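Local coordinates for glucose-inhibited division protein A-related protein, probable oxidoreductase (Thermus thermophilus, PDB 2CUL) that binds flavin-adenine dinucleotide through a Rossmann-type fold and is probably an oxidoreductase related to the glucose-inhibited division protein A family, at residues V204-R209 with A214-E219. Residues are numbered along the deposited sequence; the frame is centred on the assembly and turned at random.
Sequences VGLCVR and ARMSEE. With FAD (flavin-adenine dinucleotide), chain B.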
ATOM      1  N   VAL A 204      -6.250   2.568   1.527  1.00  6.42           N
ATOM      2  CA  VAL A 204      -6.785   1.423   0.799  1.00  5.65           C
ATOM      3  C   VAL A 204      -6.032   0.146   1.159  1.00  8.17           C
ATOM      4  O   VAL A 204      -4.889   0.198   1.606  1.00  7.80           O
ATOM      5  CB  VAL A 204      -6.682   1.672  -0.732  1.00  7.27           C
ATOM      6  CG1 VAL A 204      -5.222   1.716  -1.161  1.00  8.54           C
ATOM      7  CG2 VAL A 204      -7.428   0.604  -1.497  1.00  8.58           C
ATOM      8  N   GLY A 205      -6.688  -0.997   0.983  1.00  7.24           N
ATOM      9  CA  GLY A 205      -6.038  -2.262   1.265  1.00  8.37           C
ATOM     10  C   GLY A 205      -6.128  -2.741   2.695  1.00  7.99           C
ATOM     11  O   GLY A 205      -6.983  -2.304   3.465  1.00  9.32           O
ATOM     12  N   LEU A 206      -5.213  -3.637   3.047  1.00  7.36           N
ATOM     13  CA  LEU A 206      -5.183  -4.236   4.372  1.00  6.58           C
ATOM     14  C   LEU A 206      -5.054  -3.245   5.525  1.00  8.35           C
ATOM     15  O   LEU A 206      -5.514  -3.535   6.633  1.00  9.96           O
ATOM     16  CB  LEU A 206      -4.052  -5.265   4.453  1.00 10.02           C
ATOM     17  CG  LEU A 206      -4.337  -6.417   5.419  1.00  7.32           C
ATOM     18  CD1 LEU A 206      -5.381  -7.335   4.793  1.00  9.79           C
ATOM     19  CD2 LEU A 206      -3.057  -7.186   5.721  1.00  7.90           C
ATOM     20  N   CYS A 207      -4.441  -2.087   5.293  1.00  6.87           N
ATOM     21  CA  CYS A 207      -4.304  -1.137   6.393  1.00  7.77           C
ATOM     22  C   CYS A 207      -5.649  -0.538   6.814  1.00  9.75           C
ATOM     23  O   CYS A 207      -5.722   0.163   7.820  1.00  9.39           O
ATOM     24  CB  CYS A 207      -3.271  -0.036   6.069  1.00  7.55           C
ATOM     25  SG  CYS A 207      -3.751   1.280   4.923  1.00  8.94           S
ATOM     26  N   VAL A 208      -6.713  -0.826   6.059  1.00  9.31           N
ATOM     27  CA  VAL A 208      -8.048  -0.335   6.423  1.00  9.65           C
ATOM     28  C   VAL A 208      -9.114  -1.431   6.482  1.00 10.57           C
ATOM     29  O   VAL A 208     -10.080  -1.318   7.235  1.00 10.65           O
ATOM     30  CB  VAL A 208      -8.559   0.788   5.479  1.00 12.06           C
ATOM     31  CG1 VAL A 208      -7.800   2.067   5.751  1.00 15.93           C
ATOM     32  CG2 VAL A 208      -8.416   0.381   4.030  1.00 13.93           C
ATOM     33  N   ARG A 209      -8.948  -2.488   5.692  1.00  9.21           N
ATOM     34  CA  ARG A 209      -9.921  -3.578   5.700  1.00 11.93           C
ATOM     35  C   ARG A 209      -9.289  -4.894   5.274  1.00 13.27           C
ATOM     36  O   ARG A 209      -8.442  -4.926   4.380  1.00 11.17           O
ATOM     37  CB  ARG A 209     -11.102  -3.248   4.781  1.00 15.46           C
ATOM     38  CG  ARG A 209     -12.180  -4.320   4.769  1.00 23.07           C
ATOM     39  CD  ARG A 209     -13.499  -3.781   4.240  1.00 28.77           C
ATOM     40  NE  ARG A 209     -13.378  -3.237   2.892  1.00 29.94           N
ATOM     41  CZ  ARG A 209     -14.371  -2.643   2.237  1.00 31.70           C
ATOM     42  NH1 ARG A 209     -15.563  -2.517   2.807  1.00 30.60           N
ATOM     43  NH2 ARG A 209     -14.173  -2.173   1.015  1.00 24.25           N
ATOM     44  N   ALA A 214      -7.056 -10.715  -4.428  1.00  8.88           N
ATOM     45  CA  ALA A 214      -8.075 -10.196  -5.334  1.00  8.26           C
ATOM     46  C   ALA A 214      -8.844  -9.028  -4.732  1.00  8.50           C
ATOM     47  O   ALA A 214      -9.176  -8.074  -5.430  1.00  8.54           O
ATOM     48  CB  ALA A 214      -9.040 -11.314  -5.734  1.00  8.24           C
ATOM     49  N   ARG A 215      -9.125  -9.107  -3.434  1.00  7.88           N
ATOM     50  CA  ARG A 215      -9.850  -8.049  -2.741  1.00  7.90           C
ATOM     51  C   ARG A 215      -8.993  -6.786  -2.719  1.00  8.60           C
ATOM     52  O   ARG A 215      -9.490  -5.678  -2.932  1.00  8.71           O
ATOM     53  CB  ARG A 215     -10.170  -8.487  -1.312  1.00 11.46           C
ATOM     54  CG  ARG A 215     -11.014  -7.500  -0.527  1.00 20.13           C
ATOM     55  CD  ARG A 215     -12.479  -7.579  -0.926  1.00 28.20           C
ATOM     56  NE  ARG A 215     -13.302  -6.677  -0.124  1.00 34.73           N
ATOM     57  CZ  ARG A 215     -14.628  -6.727  -0.068  1.00 39.48           C
ATOM     58  NH1 ARG A 215     -15.291  -7.638  -0.768  1.00 41.84           N
ATOM     59  NH2 ARG A 215     -15.292  -5.865   0.689  1.00 44.31           N
ATOM     60  N   MET A 216      -7.700  -6.956  -2.454  1.00  7.33           N
ATOM     61  CA  MET A 216      -6.776  -5.826  -2.424  1.00  5.92           C
ATOM     62  C   MET A 216      -6.771  -5.163  -3.794  1.00  7.97           C
ATOM     63  O   MET A 216      -6.823  -3.938  -3.907  1.00  8.36           O
ATOM     64  CB  MET A 216      -5.361  -6.300  -2.086  1.00  7.31           C
ATOM     65  CG  MET A 216      -5.215  -6.912  -0.702  1.00  5.41           C
ATOM     66  SD  MET A 216      -5.597  -5.752   0.640  1.00  9.10           S
ATOM     67  CE  MET A 216      -7.241  -6.330   1.110  1.00  9.30           C
ATOM     68  N   SER A 217      -6.711  -5.987  -4.833  1.00  8.41           N
ATOM     69  CA  SER A 217      -6.706  -5.500  -6.207  1.00  5.94           C
ATOM     70  C   SER A 217      -8.012  -4.784  -6.551  1.00  9.64           C
ATOM     71  O   SER A 217      -7.993  -3.700  -7.133  1.00  9.98           O
ATOM     72  CB  SER A 217      -6.479  -6.670  -7.170  1.00 10.16           C
ATOM     73  OG  SER A 217      -6.592  -6.248  -8.518  1.00  7.83           O
ATOM     74  N   GLU A 218      -9.145  -5.390  -6.198  1.00  8.14           N
ATOM     75  CA  GLU A 218     -10.442  -4.779  -6.476  1.00  8.25           C
ATOM     76  C   GLU A 218     -10.559  -3.443  -5.752  1.00  9.39           C
ATOM     77  O   GLU A 218     -11.092  -2.475  -6.298  1.00 10.36           O
ATOM     78  CB  GLU A 218     -11.573  -5.714  -6.039  1.00 10.16           C
ATOM     79  CG  GLU A 218     -11.530  -7.052  -6.746  1.00 14.57           C
ATOM     80  CD  GLU A 218     -12.503  -8.059  -6.167  1.00 19.06           C
ATOM     81  OE1 GLU A 218     -12.775  -7.996  -4.948  1.00 15.47           O
ATOM     82  OE2 GLU A 218     -12.979  -8.925  -6.931  1.00 24.27           O
ATOM     83  N   GLU A 219     -10.055  -3.385  -4.525  1.00  9.42           N
ATOM     84  CA  GLU A 219     -10.117  -2.146  -3.765  1.00 10.35           C
ATOM     85  C   GLU A 219      -9.250  -1.061  -4.389  1.00  9.92           C
ATOM     86  O   GLU A 219      -9.646   0.102  -4.433  1.00  8.55           O
ATOM     87  CB  GLU A 219      -9.716  -2.397  -2.311  1.00  8.02           C
ATOM     88  CG  GLU A 219     -10.830  -3.054  -1.514  1.00  9.03           C
ATOM     89  CD  GLU A 219     -12.028  -2.133  -1.360  1.00  9.79           C
ATOM     90  OE1 GLU A 219     -11.989  -1.255  -0.475  1.00 12.09           O
ATOM     91  OE2 GLU A 219     -13.000  -2.271  -2.134  1.00 12.02           O
TER
HETATM   92  PA  FAD B 301       1.141  -5.089   0.893  1.00  7.35           P
HETATM   93  O1A FAD B 301       1.777  -5.703   2.069  1.00  7.04           O
HETATM   94  O2A FAD B 301       0.961  -5.890  -0.346  1.00  9.30           O
HETATM   95  O5B FAD B 301       1.944  -3.773   0.485  1.00  7.46           O
HETATM   96  C5B FAD B 301       2.272  -2.797   1.476  1.00  6.88           C
HETATM   97  C4B FAD B 301       3.462  -2.023   0.920  1.00  6.31           C
HETATM   98  O4B FAD B 301       3.596  -0.841   1.708  1.00  6.30           O
HETATM   99  C3B FAD B 301       4.809  -2.767   1.015  1.00  8.52           C
HETATM  100  O3B FAD B 301       5.508  -2.757  -0.210  1.00 11.66           O
HETATM  101  C2B FAD B 301       5.519  -2.040   2.118  1.00  9.58           C
HETATM  102  O2B FAD B 301       6.925  -2.141   2.119  1.00 10.34           O
HETATM  103  C1B FAD B 301       4.980  -0.624   1.940  1.00  9.36           C
HETATM  104  N9A FAD B 301       5.104   0.240   3.112  1.00  8.53           N
HETATM  105  C8A FAD B 301       4.573   0.024   4.362  1.00  7.89           C
HETATM  106  N7A FAD B 301       4.866   1.004   5.209  1.00  8.94           N
HETATM  107  C5A FAD B 301       5.619   1.891   4.465  1.00  7.81           C
HETATM  108  C6A FAD B 301       6.226   3.126   4.796  1.00  7.36           C
HETATM  109  N6A FAD B 301       6.156   3.682   5.993  1.00  8.21           N
HETATM  110  N1A FAD B 301       6.928   3.779   3.796  1.00  8.14           N
HETATM  111  C2A FAD B 301       7.016   3.224   2.540  1.00  8.34           C
HETATM  112  N3A FAD B 301       6.456   2.044   2.164  1.00  6.27           N
HETATM  113  C4A FAD B 301       5.773   1.419   3.161  1.00  7.51           C
HETATM  114  N1  FAD B 301      -3.797 -12.890   1.027  1.00  8.31           N
HETATM  115  C2  FAD B 301      -3.827 -13.873   0.063  1.00 10.43           C
HETATM  116  O2  FAD B 301      -4.562 -13.791  -0.890  1.00 11.25           O
HETATM  117  N3  FAD B 301      -2.977 -14.980   0.210  1.00 10.27           N
HETATM  118  C4  FAD B 301      -2.107 -15.158   1.264  1.00 12.94           C
HETATM  119  O4  FAD B 301      -1.377 -16.170   1.331  1.00 14.37           O
HETATM  120  C4X FAD B 301      -2.080 -14.153   2.253  1.00 11.20           C
HETATM  121  N5  FAD B 301      -1.236 -14.267   3.349  1.00  8.90           N
HETATM  122  C5X FAD B 301      -1.205 -13.285   4.322  1.00  7.34           C
HETATM  123  C6  FAD B 301      -0.349 -13.423   5.414  1.00  9.40           C
HETATM  124  C7  FAD B 301      -0.268 -12.454   6.431  1.00 11.64           C
HETATM  125  C7M FAD B 301       0.685 -12.666   7.581  1.00 12.23           C
HETATM  126  C8  FAD B 301      -1.106 -11.286   6.326  1.00 10.49           C
HETATM  127  C8M FAD B 301      -1.076 -10.198   7.366  1.00 11.13           C
HETATM  128  C9  FAD B 301      -1.987 -11.133   5.228  1.00 10.57           C
HETATM  129  C9A FAD B 301      -2.059 -12.117   4.206  1.00  9.12           C
HETATM  130  N10 FAD B 301      -2.937 -12.003   3.071  1.00  7.30           N
HETATM  131  C10 FAD B 301      -2.949 -13.020   2.098  1.00 10.25           C
HETATM  132  C1' FAD B 301      -3.871 -10.820   2.893  1.00  8.29           C
HETATM  133  C2' FAD B 301      -3.533  -9.750   1.831  1.00  8.60           C
HETATM  134  O2' FAD B 301      -3.837 -10.248   0.556  1.00  8.92           O
HETATM  135  C3' FAD B 301      -2.053  -9.318   1.866  1.00  9.38           C
HETATM  136  O3' FAD B 301      -1.698  -8.794   3.145  1.00  9.50           O
HETATM  137  C4' FAD B 301      -1.722  -8.218   0.838  1.00  9.60           C
HETATM  138  O4' FAD B 301      -0.312  -8.064   0.694  1.00  8.11           O
HETATM  139  C5' FAD B 301      -2.373  -6.897   1.292  1.00  8.71           C
HETATM  140  O5' FAD B 301      -2.114  -5.874   0.318  1.00  7.20           O
HETATM  141  P   FAD B 301      -1.686  -4.400   0.717  1.00  7.81           P
HETATM  142  O1P FAD B 301      -1.578  -3.689  -0.568  1.00  7.40           O
HETATM  143  O2P FAD B 301      -2.637  -3.820   1.724  1.00  8.29           O
HETATM  144  O3P FAD B 301      -0.282  -4.541   1.416  1.00  6.38           O
HETATM  145  O   HOH W   1      -9.813  -0.851   1.017  1.00 10.30           O
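Met-216 reaches from helix 213-230 to the loop after strand 201-203, wedged between Gly-205, Leu-206 and the FAD. Its CB lies 4.1 Å from FAD O5', and CG draws closer to that same oxygen. The chain then bends (chi2 -62°), bringing SD within 3.6 Å of Gly-205 CA and beside the backbone N of Leu-206, while CE ends 3.8 Å from Arg-209 O. That Leu-206 N gives its hydrogen to FAD O2P at 2.9 Å; Gly-205 has backbone angles that call for glycine. Farther out, Arg-209 NH2 forms a salt bridge with Glu-219 OE1 (2.8 Å), a weak hydrogen bond at 141°, with guanidinium and carboxylate planes 64° apart. Arg-215 NH2 sits over one face of the Arg-209 guanidinium, whose NH1 pairs with Glu-190. A leucine in place of Arg-209 would probably leave the Glu-219 and Glu-190 carboxylates without this shared positive partner. A water links Glu-219 OE1 to Gly-205 N, and Arg-222 pairs with OE2. The loop between the edge strand of the Rossmann-type sheet and helix 213-230 thus sets a backbone amide on the FAD phosphate beside thioether packing, while the carboxylates of Glu-219 and Glu-190 probably offset the crowding of Arg-209 by Arg-215 and Arg-222.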